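Local coordinates for carbohydrate esterase family 2 (CE2) (Chaetomium olivicolor, PDB 4XVH), which probably acts as an acetyl xylan esterase, an SGNH-type hydrolase removing acetyl groups from plant polysaccharides, joined to a jelly-roll carbohydrate-binding domain, at residues A[111-116]-A[155-160]; A[117-122]-A[209-214]; A[165-170]-A[214-219]. All coordinates share one frame; numbering follows the deposited sequence.

Contact 1. Residues A[111-116]-A[155-160]; sequences QIDIIG and DYSVVA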
loop_
_atom_site.group_PDB
_atom_site.type_symbol
_atom_site.label_atom_id
_atom_site.label_comp_id
_atom_site.label_asym_id
_atom_site.label_seq_id
_atom_site.Cartn_x
_atom_site.Cartn_y
_atom_site.Cartn_z
ATOM N N GLN A 111 -6.629 -11.747 -6.053
ATOM C CA GLN A 111 -6.736 -10.334 -5.637
ATOM C C GLN A 111 -6.378 -10.198 -4.169
ATOM O O GLN A 111 -6.836 -11.006 -3.333
ATOM C CB GLN A 111 -8.179 -9.795 -5.869
ATOM C CG GLN A 111 -8.663 -9.860 -7.343
ATOM C CD GLN A 111 -10.128 -9.413 -7.505
ATOM O OE1 GLN A 111 -10.919 -9.558 -6.585
ATOM N NE2 GLN A 111 -10.476 -8.851 -8.670
ATOM N N ILE A 112 -5.621 -9.157 -3.833
ATOM C CA ILE A 112 -5.136 -8.989 -2.464
ATOM C C ILE A 112 -5.248 -7.530 -1.992
ATOM O O ILE A 112 -4.777 -6.619 -2.681
ATOM C CB ILE A 112 -3.647 -9.441 -2.376
ATOM C CG1 ILE A 112 -3.496 -10.937 -2.726
ATOM C CG2 ILE A 112 -3.066 -9.150 -1.024
ATOM C CD1 ILE A 112 -2.021 -11.418 -2.666
ATOM N N ASP A 113 -5.831 -7.312 -0.817
ATOM C CA ASP A 113 -5.777 -5.992 -0.176
ATOM C C ASP A 113 -4.575 -5.923 0.768
ATOM O O ASP A 113 -4.292 -6.879 1.499
ATOM C CB ASP A 113 -7.041 -5.701 0.634
ATOM C CG ASP A 113 -8.161 -5.093 -0.213
ATOM O OD1 ASP A 113 -8.033 -5.101 -1.455
ATOM O OD2 ASP A 113 -9.178 -4.631 0.362
ATOM N N ILE A 114 -3.895 -4.778 0.775
ATOM C CA ILE A 114 -2.809 -4.559 1.717
ATOM C C ILE A 114 -3.068 -3.278 2.491
ATOM O O ILE A 114 -3.114 -2.212 1.905
ATOM C CB ILE A 114 -1.478 -4.455 0.990
ATOM C CG1 ILE A 114 -1.398 -5.562 -0.093
ATOM C CG2 ILE A 114 -0.329 -4.518 1.999
ATOM C CD1 ILE A 114 -0.599 -5.193 -1.308
ATOM N N ILE A 115 -3.252 -3.384 3.803
ATOM C CA ILE A 115 -3.716 -2.242 4.589
ATOM C C ILE A 115 -2.665 -1.899 5.638
ATOM O O ILE A 115 -2.246 -2.792 6.370
ATOM C CB ILE A 115 -5.043 -2.549 5.300
ATOM C CG1 ILE A 115 -6.111 -3.008 4.285
ATOM C CG2 ILE A 115 -5.499 -1.315 6.118
ATOM C CD1 ILE A 115 -7.308 -3.769 4.931
ATOM N N GLY A 116 -2.250 -0.631 5.726
ATOM C CA GLY A 116 -1.255 -0.298 6.724
ATOM C C GLY A 116 -0.867 1.155 6.814
ATOM O O GLY A 116 -1.662 2.061 6.488
ATOM N N ASP A 155 -3.543 -9.268 -8.606
ATOM C CA ASP A 155 -3.847 -7.838 -8.545
ATOM C C ASP A 155 -3.882 -7.444 -7.072
ATOM O O ASP A 155 -4.080 -8.293 -6.182
ATOM C CB ASP A 155 -5.200 -7.517 -9.224
ATOM C CG ASP A 155 -5.034 -7.087 -10.674
ATOM O OD1 ASP A 155 -3.926 -6.657 -11.052
ATOM O OD2 ASP A 155 -5.997 -7.193 -11.447
ATOM N N TYR A 156 -3.705 -6.167 -6.785
ATOM C CA TYR A 156 -3.722 -5.774 -5.387
ATOM C C TYR A 156 -4.329 -4.373 -5.248
ATOM O O TYR A 156 -4.510 -3.640 -6.240
ATOM C CB TYR A 156 -2.309 -5.829 -4.774
ATOM C CG TYR A 156 -1.306 -4.996 -5.540
ATOM C CD1 TYR A 156 -1.135 -3.648 -5.252
ATOM C CD2 TYR A 156 -0.528 -5.556 -6.561
ATOM C CE1 TYR A 156 -0.221 -2.873 -5.941
ATOM C CE2 TYR A 156 0.388 -4.781 -7.261
ATOM C CZ TYR A 156 0.537 -3.443 -6.931
ATOM O OH TYR A 156 1.431 -2.646 -7.595
ATOM N N SER A 157 -4.674 -4.047 -4.016
ATOM C CA SER A 157 -5.132 -2.730 -3.638
ATOM C C SER A 157 -4.451 -2.362 -2.334
ATOM O O SER A 157 -4.606 -3.071 -1.331
ATOM C CB SER A 157 -6.650 -2.695 -3.459
ATOM O OG SER A 157 -7.041 -1.404 -3.068
ATOM N N VAL A 158 -3.660 -1.288 -2.376
ATOM C CA VAL A 158 -3.003 -0.769 -1.188
ATOM C C VAL A 158 -3.854 0.353 -0.609
ATOM O O VAL A 158 -4.191 1.311 -1.311
ATOM C CB VAL A 158 -1.592 -0.217 -1.503
ATOM C CG1 VAL A 158 -0.970 0.424 -0.257
ATOM C CG2 VAL A 158 -0.685 -1.337 -2.026
ATOM N N VAL A 159 -4.210 0.213 0.660
ATOM C CA VAL A 159 -4.882 1.267 1.388
ATOM C C VAL A 159 -4.030 1.580 2.589
ATOM O O VAL A 159 -4.059 0.848 3.575
ATOM C CB VAL A 159 -6.296 0.870 1.835
ATOM C CG1 VAL A 159 -6.961 2.065 2.530
ATOM C CG2 VAL A 159 -7.118 0.483 0.621
ATOM N N ALA A 160 -3.258 2.660 2.503
ATOM C CA ALA A 160 -2.247 2.935 3.526
ATOM C C ALA A 160 -1.934 4.397 3.585
ATOM O O ALA A 160 -2.052 5.090 2.578
ATOM C CB ALA A 160 -0.990 2.147 3.249
HETATM O O HOH W 1 -8.152 -8.520 -10.823
#

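Contact 2. Residues A[117-122]-A[209-214]; sequences DSITVG and VINLGT. With PEU (2,5,8,11,14,17,20,23,26,29,32,35,38,41,44,47,50,53,56,59,62,65,68,71,74,77,80-heptacosaoxadooctacontan-82-ol), chain C.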
loop_
_atom_site.group_PDB
_atom_site.type_symbol
_atom_site.label_atom_id
_atom_site.label_comp_id
_atom_site.label_asym_id
_atom_site.label_seq_id
_atom_site.Cartn_x
_atom_site.Cartn_y
_atom_site.Cartn_z
ATOM N N ASP A 117 0.364 1.379 7.271
ATOM C CA ASP A 117 0.849 2.726 7.504
ATOM C C ASP A 117 2.017 3.044 6.559
ATOM O O ASP A 117 2.054 2.569 5.430
ATOM C CB ASP A 117 1.283 2.874 8.962
ATOM C CG ASP A 117 2.272 1.782 9.406
ATOM O OD1 ASP A 117 3.057 1.274 8.578
ATOM O OD2 ASP A 117 2.261 1.426 10.600
ATOM N N SER A 118 2.989 3.808 7.048
ATOM C CA SER A 118 4.092 4.249 6.203
ATOM C C SER A 118 4.881 3.041 5.633
ATOM O O SER A 118 5.458 3.104 4.545
ATOM C CB SER A 118 5.017 5.162 7.022
ATOM O OG SER A 118 5.626 4.401 8.045
ATOM N N ILE A 119 4.934 1.952 6.391
ATOM C CA ILE A 119 5.675 0.773 5.941
ATOM C C ILE A 119 4.996 0.166 4.697
ATOM O O ILE A 119 5.661 -0.271 3.722
ATOM C CB ILE A 119 5.775 -0.267 7.077
ATOM C CG1 ILE A 119 6.481 0.386 8.283
ATOM C CG2 ILE A 119 6.516 -1.542 6.612
ATOM C CD1 ILE A 119 6.411 -0.472 9.561
ATOM N N THR A 120 3.669 0.189 4.709
ATOM C CA THR A 120 2.891 -0.345 3.604
ATOM C C THR A 120 2.844 0.630 2.437
ATOM O O THR A 120 2.800 0.219 1.271
ATOM C CB THR A 120 1.486 -0.709 4.121
ATOM O OG1 THR A 120 1.660 -1.714 5.126
ATOM C CG2 THR A 120 0.565 -1.188 3.039
ATOM N N VAL A 121 2.899 1.922 2.743
ATOM C CA VAL A 121 3.063 2.918 1.696
ATOM C C VAL A 121 4.359 2.693 0.927
ATOM O O VAL A 121 4.372 2.695 -0.303
ATOM C CB VAL A 121 3.110 4.351 2.269
ATOM C CG1 VAL A 121 3.596 5.333 1.187
ATOM C CG2 VAL A 121 1.732 4.766 2.823
ATOM N N GLY A 122 5.446 2.484 1.674
ATOM C CA GLY A 122 6.771 2.545 1.089
ATOM C C GLY A 122 7.492 3.845 1.379
ATOM O O GLY A 122 8.322 4.273 0.605
ATOM N N VAL A 209 -4.178 -8.290 3.846
ATOM C CA VAL A 209 -2.948 -8.130 4.610
ATOM C C VAL A 209 -3.054 -6.882 5.474
ATOM O O VAL A 209 -3.396 -5.802 4.971
ATOM C CB VAL A 209 -1.717 -8.003 3.696
ATOM C CG1 VAL A 209 -0.454 -7.795 4.562
ATOM C CG2 VAL A 209 -1.587 -9.259 2.794
ATOM N N ILE A 210 -2.840 -7.031 6.774
ATOM C CA ILE A 210 -2.936 -5.861 7.642
ATOM C C ILE A 210 -1.654 -5.694 8.429
ATOM O O ILE A 210 -1.263 -6.603 9.148
ATOM C CB ILE A 210 -4.117 -5.968 8.617
ATOM C CG1 ILE A 210 -5.429 -6.114 7.828
ATOM C CG2 ILE A 210 -4.125 -4.742 9.556
ATOM C CD1 ILE A 210 -6.606 -6.512 8.662
ATOM N N ASN A 211 -1.038 -4.514 8.316
ATOM C CA ASN A 211 0.189 -4.203 9.035
ATOM C C ASN A 211 0.051 -2.863 9.768
ATOM O O ASN A 211 0.360 -1.797 9.223
ATOM C CB ASN A 211 1.352 -4.174 8.044
ATOM C CG ASN A 211 2.705 -3.926 8.703
ATOM O OD1 ASN A 211 2.811 -3.447 9.834
ATOM N ND2 ASN A 211 3.756 -4.216 7.952
ATOM N N LEU A 212 -0.417 -2.929 11.008
ATOM C CA LEU A 212 -0.680 -1.734 11.791
ATOM C C LEU A 212 -0.253 -1.950 13.237
ATOM O O LEU A 212 -0.407 -3.065 13.779
ATOM C CB LEU A 212 -2.168 -1.386 11.761
ATOM C CG LEU A 212 -2.737 -0.925 10.427
ATOM C CD1 LEU A 212 -4.262 -0.913 10.558
ATOM C CD2 LEU A 212 -2.208 0.487 10.117
ATOM N N GLY A 213 0.259 -0.895 13.863
ATOM C CA GLY A 213 0.656 -0.983 15.267
ATOM C C GLY A 213 1.954 -0.238 15.525
ATOM O O GLY A 213 2.253 0.112 16.656
ATOM N N THR A 214 2.750 -0.012 14.482
ATOM C CA THR A 214 3.983 0.747 14.683
ATOM C C THR A 214 3.645 2.110 15.310
ATOM O O THR A 214 4.257 2.513 16.296
ATOM C CB THR A 214 4.747 0.943 13.380
ATOM O OG1 THR A 214 5.070 -0.337 12.840
ATOM C CG2 THR A 214 6.042 1.764 13.615
HETATM C CAA PEU C . -1.134 18.509 0.102
HETATM O OAB PEU C . -0.252 18.704 1.221
HETATM C CAC PEU C . -0.886 19.453 2.330
HETATM C CAD PEU C . -0.085 19.782 3.645
HETATM O OAE PEU C . 1.093 20.593 3.419
HETATM C CAF PEU C . 2.114 19.943 2.597
HETATM C CAG PEU C . 2.981 18.796 3.143
HETATM O OAH PEU C . 2.324 17.641 3.689
HETATM C CAI PEU C . 3.286 16.591 3.988
HETATM C CAJ PEU C . 2.687 15.453 4.823
HETATM O OAK PEU C . 3.669 14.407 5.051
HETATM C CAL PEU C . 3.255 13.599 6.172
HETATM C CAM PEU C . 4.221 12.471 6.517
HETATM O OAN PEU C . 3.720 11.991 7.781
HETATM C CAO PEU C . 4.542 10.974 8.398
HETATM C CAP PEU C . 4.056 11.149 9.822
HETATM O OAQ PEU C . 4.491 10.429 11.002
HETATM C CAR PEU C . 5.920 10.390 11.311
HETATM C CAS PEU C . 6.881 9.445 10.547
HETATM O OAT PEU C . 6.588 8.003 10.733
HETATM C CAU PEU C . 5.290 7.535 10.255
HETATM C CAV PEU C . 5.088 6.029 10.527
HETATM O OAW PEU C . 3.844 5.447 10.061
HETATM O O HOH W 2 2.843 -1.088 11.583
HETATM O O HOH W 3 2.110 -1.052 7.580
HETATM O O HOH W 4 0.602 1.726 12.616
#

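Contact 3. Residues A[165-170]-A[214-219]; sequences GLIRNF and TNDFGY. With PEU (2,5,8,11,14,17,20,23,26,29,32,35,38,41,44,47,50,53,56,59,62,65,68,71,74,77,80-heptacosaoxadooctacontan-82-ol), chain C.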
loop_
_atom_site.group_PDB
_atom_site.type_symbol
_atom_site.label_atom_id
_atom_site.label_comp_id
_atom_site.label_asym_id
_atom_site.label_seq_id
_atom_site.Cartn_x
_atom_site.Cartn_y
_atom_site.Cartn_z
ATOM N N GLY A 165 -2.642 4.730 12.554
ATOM C CA GLY A 165 -2.719 3.546 13.378
ATOM C C GLY A 165 -4.063 2.831 13.305
ATOM O O GLY A 165 -4.952 3.197 12.535
ATOM N N LEU A 166 -4.184 1.794 14.121
ATOM C CA LEU A 166 -5.413 1.050 14.304
ATOM C C LEU A 166 -6.330 1.696 15.356
ATOM O O LEU A 166 -7.520 1.870 15.112
ATOM C CB LEU A 166 -5.073 -0.375 14.723
ATOM C CG LEU A 166 -6.215 -1.339 15.066
ATOM C CD1 LEU A 166 -7.090 -1.594 13.809
ATOM C CD2 LEU A 166 -5.674 -2.651 15.643
ATOM N N ILE A 167 -5.791 1.999 16.541
ATOM C CA ILE A 167 -6.585 2.663 17.583
ATOM C C ILE A 167 -6.089 4.083 17.846
ATOM O O ILE A 167 -6.847 4.905 18.304
ATOM C CB ILE A 167 -6.594 1.886 18.926
ATOM C CG1 ILE A 167 -5.201 1.796 19.536
ATOM C CG2 ILE A 167 -7.127 0.494 18.721
ATOM C CD1 ILE A 167 -5.235 1.269 20.957
ATOM N N ARG A 168 -4.827 4.379 17.534
ATOM C CA ARG A 168 -4.348 5.742 17.683
ATOM C C ARG A 168 -3.197 5.967 16.721
ATOM O O ARG A 168 -2.433 5.055 16.443
ATOM C CB ARG A 168 -3.931 6.030 19.143
ATOM C CG ARG A 168 -2.749 5.205 19.663
ATOM C CD ARG A 168 -2.501 5.442 21.177
ATOM N NE ARG A 168 -1.198 4.915 21.590
ATOM C CZ ARG A 168 -0.673 5.077 22.813
ATOM N NH1 ARG A 168 -1.344 5.723 23.768
ATOM N NH2 ARG A 168 0.530 4.564 23.096
ATOM N N ASN A 169 -3.100 7.186 16.199
ATOM C CA ASN A 169 -2.078 7.508 15.219
ATOM C C ASN A 169 -0.730 7.854 15.860
ATOM O O ASN A 169 -0.556 7.675 17.079
ATOM C CB ASN A 169 -2.567 8.646 14.334
ATOM C CG ASN A 169 -3.806 8.258 13.521
ATOM O OD1 ASN A 169 -3.923 7.115 13.038
ATOM N ND2 ASN A 169 -4.746 9.201 13.389
ATOM N N PHE A 170 0.203 8.327 15.032
ATOM C CA PHE A 170 1.565 8.641 15.457
ATOM C C PHE A 170 1.534 9.577 16.669
ATOM O O PHE A 170 0.667 10.445 16.769
ATOM C CB PHE A 170 2.360 9.259 14.290
ATOM C CG PHE A 170 3.738 9.771 14.668
ATOM C CD1 PHE A 170 4.830 8.916 14.698
ATOM C CD2 PHE A 170 3.938 11.113 14.973
ATOM C CE1 PHE A 170 6.096 9.374 15.048
ATOM C CE2 PHE A 170 5.215 11.589 15.331
ATOM C CZ PHE A 170 6.296 10.714 15.368
ATOM N N THR A 214 2.750 -0.012 14.482
ATOM C CA THR A 214 3.983 0.747 14.683
ATOM C C THR A 214 3.645 2.110 15.310
ATOM O O THR A 214 4.257 2.513 16.296
ATOM C CB THR A 214 4.747 0.943 13.380
ATOM O OG1 THR A 214 5.070 -0.337 12.840
ATOM C CG2 THR A 214 6.042 1.764 13.615
ATOM N N ASN A 215 2.659 2.807 14.761
ATOM C CA ASN A 215 2.264 4.095 15.337
ATOM C C ASN A 215 1.530 3.984 16.680
ATOM O O ASN A 215 1.723 4.827 17.578
ATOM C CB ASN A 215 1.412 4.855 14.311
ATOM C CG ASN A 215 2.220 5.197 13.057
ATOM O OD1 ASN A 215 3.250 5.843 13.153
ATOM N ND2 ASN A 215 1.794 4.702 11.910
ATOM N N ASP A 216 0.708 2.949 16.835
ATOM C CA ASP A 216 -0.064 2.787 18.068
ATOM C C ASP A 216 0.869 2.651 19.276
ATOM O O ASP A 216 0.603 3.168 20.382
ATOM C CB ASP A 216 -0.979 1.549 17.966
ATOM C CG ASP A 216 -1.900 1.609 16.753
ATOM O OD1 ASP A 216 -1.380 1.535 15.629
ATOM O OD2 ASP A 216 -3.130 1.757 16.933
ATOM N N PHE A 217 1.976 1.944 19.057
ATOM C CA PHE A 217 2.890 1.643 20.154
ATOM C C PHE A 217 3.770 2.826 20.558
ATOM O O PHE A 217 4.293 2.869 21.662
ATOM C CB PHE A 217 3.735 0.429 19.789
ATOM C CG PHE A 217 3.126 -0.868 20.263
ATOM C CD1 PHE A 217 2.103 -1.475 19.556
ATOM C CD2 PHE A 217 3.555 -1.454 21.425
ATOM C CE1 PHE A 217 1.536 -2.668 20.021
ATOM C CE2 PHE A 217 2.998 -2.640 21.883
ATOM C CZ PHE A 217 1.998 -3.243 21.169
ATOM N N GLY A 218 3.920 3.805 19.683
ATOM C CA GLY A 218 4.684 4.990 20.066
ATOM C C GLY A 218 4.065 5.714 21.246
ATOM O O GLY A 218 2.843 5.918 21.263
ATOM N N TYR A 219 4.885 6.120 22.226
ATOM C CA TYR A 219 4.344 6.825 23.383
ATOM C C TYR A 219 5.350 7.761 24.068
ATOM O O TYR A 219 4.944 8.732 24.730
ATOM C CB TYR A 219 3.815 5.819 24.420
ATOM C CG TYR A 219 4.924 5.166 25.235
ATOM C CD1 TYR A 219 5.544 3.993 24.806
ATOM C CD2 TYR A 219 5.359 5.741 26.413
ATOM C CE1 TYR A 219 6.573 3.426 25.542
ATOM C CE2 TYR A 219 6.382 5.187 27.155
ATOM C CZ TYR A 219 6.987 4.040 26.722
ATOM O OH TYR A 219 7.996 3.524 27.493
HETATM C CAA PEU C . -1.134 18.509 0.102
HETATM O OAB PEU C . -0.252 18.704 1.221
HETATM C CAC PEU C . -0.886 19.453 2.330
HETATM C CAD PEU C . -0.085 19.782 3.645
HETATM O OAE PEU C . 1.093 20.593 3.419
HETATM C CAF PEU C . 2.114 19.943 2.597
HETATM C CAG PEU C . 2.981 18.796 3.143
HETATM O OAH PEU C . 2.324 17.641 3.689
HETATM C CAI PEU C . 3.286 16.591 3.988
HETATM C CAJ PEU C . 2.687 15.453 4.823
HETATM O OAK PEU C . 3.669 14.407 5.051
HETATM C CAL PEU C . 3.255 13.599 6.172
HETATM C CAM PEU C . 4.221 12.471 6.517
HETATM O OAN PEU C . 3.720 11.991 7.781
HETATM C CAO PEU C . 4.542 10.974 8.398
HETATM C CAP PEU C . 4.056 11.149 9.822
HETATM O OAQ PEU C . 4.491 10.429 11.002
HETATM C CAR PEU C . 5.920 10.390 11.311
HETATM C CAS PEU C . 6.881 9.445 10.547
HETATM O OAT PEU C . 6.588 8.003 10.733
HETATM C CAU PEU C . 5.290 7.535 10.255
HETATM C CAV PEU C . 5.088 6.029 10.527
HETATM O OAW PEU C . 3.844 5.447 10.061
#

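Contact 1. Residues A[111-116]-A[155-160]
I114 carries most of the apolar contact: its CD1 reaches over the neighbouring strand between Y156 CB and V158 CG2, 3.9 Å from each, and both pairs of side chains meet at a slant. CG1 of I114 stands beside its own backbone N (chi1 -44°), which turns the end of the chain back along the strand toward Y156. The tyrosine behaves differently. The strand pairing sets its CB 3.3 Å from I112 O, while CG, lying between backbone N and carbonyl carbon (chi1 55°), swings the ring away to pack on V146, A149 and N150 of helix 144-151. Y144 of that helix and T120 both meet I114; the connection between the strands, with helices 118-121 and 144-151, covers this side in a beta-alpha-beta crossover. Strands 111-116 and 155-160 run parallel at the edge of the five-stranded Rossmann-like sheet of an SGNH hydrolase, with I112 N, I114 N, G116 N, S157 N and V159 N as donors across the gap. On the opposite face D113 turns OD1 to within 3.4 Å of S157 CB, but its buried carboxylate is held by W203 NE1 and Y185 OH. At the start of the strands a water accepts from Q111 NE2 and donates to D155 OD2 at 2.6 Å. That aspartate also forms a salt bridge with R3, and Q111 OE1 accepts from S204 N.

Contact 2. Residues A[117-122]-A[209-214]
The carboxylate of D117 and the amide of N211 are the flat groups here, linked through a water that lies 2.8 Å from D117 OD2, 2.9 Å from N211 OD1 and 2.7 Å from T214 OG1. D117 OD2 also lies 3.8 Å from T214 CB, the two side chains crossing at about a right angle. N211 ND2 faces I119 CG2 and has a weak hydrogen bond with Y144 OH. The other carboxylate oxygen, D117 OD1, is met on its anti side, 26° out of the plane, by I119 N at 3.0 Å. This N-cap bond opens the short helix 118-121 and fixes the turn of the carboxylate, whose CG sits between backbone N and carbonyl carbon (chi1 52°). T120 and N211 run past each other in opposite directions, OG1 of the threonine against CB of the asparagine. I119 CD1 rests 3.5 Å from T214 OG1, a hydroxyl that also bonds S256 OG. A second water accepts from D117 N and T120 OG1 and donates to N211 O; a third donates to D117 OD2 at 2.6 Å and accepts from G213 N. T120 OG1 bonds Y144 OH as well. S118, at the serine position of the GDS motif of GDSL hydrolases, places OG 2.9 Å from PEU OAW. A serine hydrogen-bonded to a histidine, H306, and opening a water-bridged helix capped by D117, is consistent with the nucleophile of this family.

Contact 3. Residues A[165-170]-A[214-219]
A first torsion of 64° and a chain extended from CG to NE carry the R168 guanidinium to D216 O, while D216, with CG anti to its carbonyl carbon (chi1 -56°), turns its carboxylate to the N-H groups of 166-168. D216 OD2 is met nearly along its C-O axis by I167 N at 2.7 Å, and from above the carboxylate plane by R168 N at 3.2 Å. OD1 accepts L166 N with its syn lone pair, so three successive N-H groups wrap one buried carboxylate. G165 belongs to the same fit, since a CB there would clash with D216 OD1. The guanidinium comes edge-on to D216 O, with NE 2.8 Å and NH2 3.1 Å away, both close to plane. NH1 goes to D224 O. An alanine in place of R168 would probably leave the D216 carbonyl without its two side-chain donors and open a gap beside Y219 CB. T214, N215 and D216 form the T-N-D of the GTND sequence, the block in SGNH hydrolases that supplies the family's asparagine. N215 ND2 bonds K164 O and, at 2.9 Å, PEU OAW, consistent with an oxyanion-hole role as in relatives. Its OD1 lies at the edge of the F170 ring, amide and ring planes 79° apart, and PEU CAR sits 3.8 Å above that ring, over its centre.

In the fold
Contacts 1 and 2 meet on the central sheet, where strand 111-116 lies between 155-160 and 207-211. D113 O to V209 N and I115 N to V209 O, each 2.7 Å, are probable hydrogen bonds joining them, and their centres are 11 Å apart. Strand 111-116 leads directly into helix 118-121, so S118 follows the strand's end by two residues. Contacts 2 and 3 share T214, also have centres 11 Å apart, and touch where D117 CB lies 3.5 Å from N215 ND2. Both reach PEU, bound beside S118, G163, N215 and H306, the set expected of an SGNH active site. Contacts 1 and 3 do not touch: nearest atoms are about 7 Å apart, centres about 20 Å.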